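Local coordinates for YflH protein (Bacillus subtilis, PDB 3D0W), which is of unknown function but belongs to the DUF3243 family and forms an all-helical fold, present as a pair of chains, at residues A[39-42]-A[43-47]; A[69-72]-A[73-77]. All coordinates share one frame; numbering follows the deposited sequence.

In the fold
The first helix of the chain is the long helix 23-48. Contact 1 (39-42 with 43-47) lies within its C-terminal turns. It closes no loop, and its side chains reach helix 56-65 and the connection before it. The chain then runs through helix 56-65 into a loop. Contact 2 (69-72 with 73-77) joins the end of that loop to the first turn of helix 73-84. Helix 87-101 follows. The two contacts come in series and neither nest nor cross. Their centres lie about 22 Å apart, on opposite sides of the chain's centre. Contact 2 also touches helix 23-48, through Glu74 and Glu75, and the second subunit.

Contact 1: residues A[39-42]-A[43-47]; sequences QVNR and GKKLG
Val40 and Lys44 sit one turn apart on the same face of an alpha helix, near the C-terminal end of helix 23-48. The main chain is held by the usual bonds from each N-H to the carbonyl four residues back. Gly43 N bonds to Gln39 O at 2.9 Å, and Lys44 N bonds to Val40 O at 2.7 Å. Leu46 N bonds to Arg42 O at 3.0 Å.

The apolar packing is carried by Val40 and Lys44. Their side chains lie alongside each other and point the same way. Val40 CG1 rests on the far methylenes of the lysine, 3.9 Å from Lys44 CE. Val40 CG1 is turned away from its own backbone N (chi1 175°), and this sets the methyl beside the lysine chain. Both residues face helix 56-65. Val40 packs on Ser56 and Leu60, and Lys44 on Ser56.

The polar ends behave differently. The Lys44 chain runs extended and bends only at its last torsion (chi4 -59°). Its NZ then bonds to Val54 O, in the connection that follows the helix. With an alanine here, the carbonyl of Val54 would probably lose this donor and the flank of Val40 would be less well covered. Lys45 takes another course. Its chain folds back along the helix, which brings Lys45 NZ 3.1 Å from Asn41 O. That bond is doubtful, because the carbonyl oxygen is modelled too close to the lysine chain. Both lysines touch a crystal neighbour. Arg42 and Leu46 meet one turn apart: besides the backbone bond, the branch carbon Leu46 CG lies 3.4 Å from Arg42 O.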
loop_
_atom_site.group_PDB
_atom_site.type_symbol
_atom_site.label_atom_id
_atom_site.label_comp_id
_atom_site.label_asym_id
_atom_site.label_seq_id
_atom_site.Cartn_x
_atom_site.Cartn_y
_atom_site.Cartn_z
ATOM N N GLN A 39 -5.241 -4.489 -15.986
ATOM C CA GLN A 39 -5.362 -5.852 -15.477
ATOM C C GLN A 39 -6.832 -6.207 -15.303
ATOM O O GLN A 39 -7.275 -7.276 -15.717
ATOM C CB GLN A 39 -4.693 -5.994 -14.103
ATOM C CG GLN A 39 -3.265 -5.494 -13.980
ATOM C CD GLN A 39 -2.287 -6.312 -14.784
ATOM O OE1 GLN A 39 -2.055 -6.043 -15.960
ATOM N NE2 GLN A 39 -1.713 -7.330 -14.156
ATOM N N VAL A 40 -7.569 -5.303 -14.658
ATOM C CA VAL A 40 -8.989 -5.501 -14.382
ATOM C C VAL A 40 -9.832 -5.635 -15.646
ATOM O O VAL A 40 -10.557 -6.612 -15.806
ATOM C CB VAL A 40 -9.556 -4.345 -13.522
ATOM C CG1 VAL A 40 -11.061 -4.504 -13.353
ATOM C CG2 VAL A 40 -8.873 -4.336 -12.154
ATOM N N ASN A 41 -9.729 -4.655 -16.536
ATOM C CA ASN A 41 -10.495 -4.668 -17.779
ATOM C C ASN A 41 -10.285 -5.952 -18.558
ATOM O O ASN A 41 -11.246 -6.593 -18.963
ATOM C CB ASN A 41 -10.125 -3.465 -18.642
ATOM C CG ASN A 41 -10.729 -2.178 -18.126
ATOM O OD1 ASN A 41 -10.381 -1.091 -18.580
ATOM N ND2 ASN A 41 -11.651 -2.296 -17.179
ATOM N N ARG A 42 -9.029 -6.331 -18.764
ATOM C CA ARG A 42 -8.739 -7.563 -19.487
ATOM C C ARG A 42 -9.320 -8.757 -18.737
ATOM O O ARG A 42 -9.902 -9.658 -19.340
ATOM C CB ARG A 42 -7.229 -7.743 -19.652
ATOM C CG ARG A 42 -6.581 -6.712 -20.567
ATOM C CD ARG A 42 -7.225 -6.721 -21.952
ATOM N NE ARG A 42 -7.277 -8.063 -22.537
ATOM C CZ ARG A 42 -6.209 -8.811 -22.804
ATOM N NH1 ARG A 42 -4.991 -8.355 -22.540
ATOM N NH2 ARG A 42 -6.359 -10.019 -23.333
ATOM N N GLY A 43 -9.161 -8.757 -17.418
ATOM C CA GLY A 43 -9.679 -9.850 -16.618
ATOM C C GLY A 43 -11.184 -9.968 -16.764
ATOM O O GLY A 43 -11.717 -11.057 -16.963
ATOM N N LYS A 44 -11.877 -8.841 -16.671
ATOM C CA LYS A 44 -13.322 -8.852 -16.795
ATOM C C LYS A 44 -13.735 -9.275 -18.200
ATOM O O LYS A 44 -14.734 -9.985 -18.368
ATOM C CB LYS A 44 -13.890 -7.476 -16.457
ATOM C CG LYS A 44 -13.881 -7.165 -14.960
ATOM C CD LYS A 44 -14.549 -5.833 -14.670
ATOM C CE LYS A 44 -14.748 -5.626 -13.178
ATOM N NZ LYS A 44 -15.576 -6.714 -12.598
ATOM N N LYS A 45 -12.958 -8.846 -19.197
ATOM C CA LYS A 45 -13.224 -9.183 -20.598
ATOM C C LYS A 45 -13.163 -10.687 -20.832
ATOM O O LYS A 45 -14.006 -11.248 -21.527
ATOM C CB LYS A 45 -12.210 -8.511 -21.530
ATOM C CG LYS A 45 -12.260 -6.990 -21.578
ATOM C CD LYS A 45 -13.631 -6.464 -21.991
ATOM C CE LYS A 45 -14.477 -6.094 -20.778
ATOM N NZ LYS A 45 -13.791 -5.068 -19.929
ATOM N N LEU A 46 -12.151 -11.333 -20.262
ATOM C CA LEU A 46 -11.992 -12.774 -20.415
ATOM C C LEU A 46 -13.138 -13.543 -19.778
ATOM O O LEU A 46 -13.602 -14.545 -20.325
ATOM C CB LEU A 46 -10.666 -13.232 -19.811
ATOM C CG LEU A 46 -9.423 -12.798 -20.587
ATOM C CD1 LEU A 46 -8.180 -13.391 -19.937
ATOM C CD2 LEU A 46 -9.538 -13.268 -22.039
ATOM N N GLY A 47 -13.591 -13.080 -18.618
ATOM C CA GLY A 47 -14.693 -13.745 -17.947
ATOM C C GLY A 47 -15.998 -13.544 -18.699
ATOM O O GLY A 47 -16.781 -14.479 -18.878
#

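Contact 2: residues A[69-72]-A[73-77]; sequences EPQN and GEEML
Asn72 is the N-cap of helix 73-84, and its side chain reaches Glu75. Gly73 opens the helix, and its carbonyl O accepts from Leu77 N, the next bond after the one from the cap residue's own carbonyl.

Glu74 comes next. Its chain bends at chi2, and its carboxylate is turned 82° from the Asn72 amide. Glu74 OE1 lies 3.4 Å from Asn72 OD1. Both are acceptors, so the pair is not bonded and is probably slightly unfavourable. Glu74 also packs on Phe29 and Phe32 of helix 23-48 and on Gly73 of the second subunit.

Glu75 makes two bonds to the loop, one through its N-H and one through its carboxylate. The N-H makes the capping bond to Asn72 OD1, at 2.9 Å and a fairly straight 163°. The Asn72 side chain can reach it because CG sits between its own backbone N and carbonyl carbon (chi1 51°), which brings the amide oxygen over the start of the helix. In return, Glu75 OE1 accepts from Gln71 N at 2.8 Å. That donor comes from above the carboxylate plane. The amide of Gln71 turns back on the loop instead, and Gln71 NE2 bonds to Glu69 O at 3.1 Å and also to Glu69 OE2.

Met76, modelled as selenomethionine, donates its N-H to Asn72 O at 3.0 Å, the first backbone bond of the helix. Pro70 CB lies against the same backbone, 3.6 Å from Met76 N. Farther out, Pro70 CG touches Met76 SE at 4.1 Å. The Met76 side chain also packs on Leu26 of the second subunit, and Leu77 on Leu78 of that subunit.

Two side-chain oxygens therefore link loop and helix: Asn72 OD1 caps a helical N-H, and Glu75 OE1 holds a loop N-H. A negative charge on Glu75 would probably be eased by that donor and by the nearby N-terminal end of the helix.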
loop_
_atom_site.group_PDB
_atom_site.type_symbol
_atom_site.label_atom_id
_atom_site.label_comp_id
_atom_site.label_asym_id
_atom_site.label_seq_id
_atom_site.Cartn_x
_atom_site.Cartn_y
_atom_site.Cartn_z
ATOM N N GLU A 69 8.103 -8.847 -10.745
ATOM C CA GLU A 69 9.177 -7.970 -10.291
ATOM C C GLU A 69 8.703 -6.520 -10.235
ATOM O O GLU A 69 8.231 -5.975 -11.236
ATOM C CB GLU A 69 10.378 -8.073 -11.232
ATOM C CG GLU A 69 11.591 -7.264 -10.789
ATOM C CD GLU A 69 12.701 -7.280 -11.827
ATOM O OE1 GLU A 69 13.182 -8.381 -12.173
ATOM O OE2 GLU A 69 13.090 -6.194 -12.306
ATOM N N PRO A 70 8.822 -5.871 -9.062
ATOM C CA PRO A 70 8.394 -4.475 -8.908
ATOM C C PRO A 70 9.176 -3.526 -9.820
ATOM O O PRO A 70 10.399 -3.598 -9.900
ATOM C CB PRO A 70 8.654 -4.197 -7.427
ATOM C CG PRO A 70 8.438 -5.553 -6.793
ATOM C CD PRO A 70 9.178 -6.454 -7.757
ATOM N N GLN A 71 8.465 -2.630 -10.494
ATOM C CA GLN A 71 9.102 -1.683 -11.401
ATOM C C GLN A 71 9.083 -0.263 -10.857
ATOM O O GLN A 71 9.622 0.664 -11.481
ATOM C CB GLN A 71 8.404 -1.729 -12.762
ATOM C CG GLN A 71 8.457 -3.092 -13.410
ATOM C CD GLN A 71 9.876 -3.545 -13.685
ATOM O OE1 GLN A 71 10.571 -2.967 -14.524
ATOM N NE2 GLN A 71 10.317 -4.583 -12.977
ATOM N N ASN A 72 8.452 -0.090 -9.698
ATOM C CA ASN A 72 8.368 1.216 -9.063
ATOM C C ASN A 72 8.012 1.070 -7.581
ATOM O O ASN A 72 7.677 -0.026 -7.127
ATOM C CB ASN A 72 7.330 2.094 -9.780
ATOM C CG ASN A 72 5.983 1.405 -9.943
ATOM O OD1 ASN A 72 5.383 0.926 -8.974
ATOM N ND2 ASN A 72 5.494 1.363 -11.181
ATOM N N GLY A 73 8.105 2.174 -6.844
ATOM C CA GLY A 73 7.801 2.170 -5.419
ATOM C C GLY A 73 6.415 1.650 -5.082
ATOM O O GLY A 73 6.225 1.006 -4.049
ATOM N N GLU A 74 5.444 1.939 -5.944
ATOM C CA GLU A 74 4.079 1.486 -5.730
ATOM C C GLU A 74 4.048 -0.040 -5.673
ATOM O O GLU A 74 3.521 -0.643 -4.726
ATOM C CB GLU A 74 3.162 1.969 -6.866
ATOM C CG GLU A 74 2.739 3.437 -6.776
ATOM C CD GLU A 74 3.770 4.414 -7.327
ATOM O OE1 GLU A 74 4.908 3.996 -7.643
ATOM O OE2 GLU A 74 3.433 5.612 -7.438
ATOM N N GLU A 75 4.634 -0.662 -6.687
ATOM C CA GLU A 75 4.654 -2.114 -6.781
ATOM C C GLU A 75 5.489 -2.773 -5.696
ATOM O O GLU A 75 5.162 -3.868 -5.225
ATOM C CB GLU A 75 5.145 -2.518 -8.166
ATOM C CG GLU A 75 4.103 -2.224 -9.240
ATOM C CD GLU A 75 4.650 -2.345 -10.653
ATOM O OE1 GLU A 75 5.706 -2.990 -10.844
ATOM O OE2 GLU A 75 4.007 -1.801 -11.572
HETATM N N MSE A 76 6.566 -2.106 -5.305
HETATM C CA MSE A 76 7.431 -2.627 -4.264
HETATM C C MSE A 76 6.654 -2.674 -2.945
HETATM O O MSE A 76 6.663 -3.687 -2.249
HETATM C CB MSE A 76 8.660 -1.742 -4.106
HETATM C CG MSE A 76 9.618 -2.251 -3.069
HETATM SE SE MSE A 76 10.346 -3.979 -3.563
HETATM C CE MSE A 76 12.203 -3.473 -3.458
ATOM N N LEU A 77 5.980 -1.579 -2.600
ATOM C CA LEU A 77 5.201 -1.558 -1.360
ATOM C C LEU A 77 4.097 -2.621 -1.403
ATOM O O LEU A 77 3.900 -3.356 -0.435
ATOM C CB LEU A 77 4.580 -0.173 -1.131
ATOM C CG LEU A 77 3.710 -0.010 0.130
ATOM C CD1 LEU A 77 4.548 -0.284 1.354
ATOM C CD2 LEU A 77 3.140 1.412 0.204
#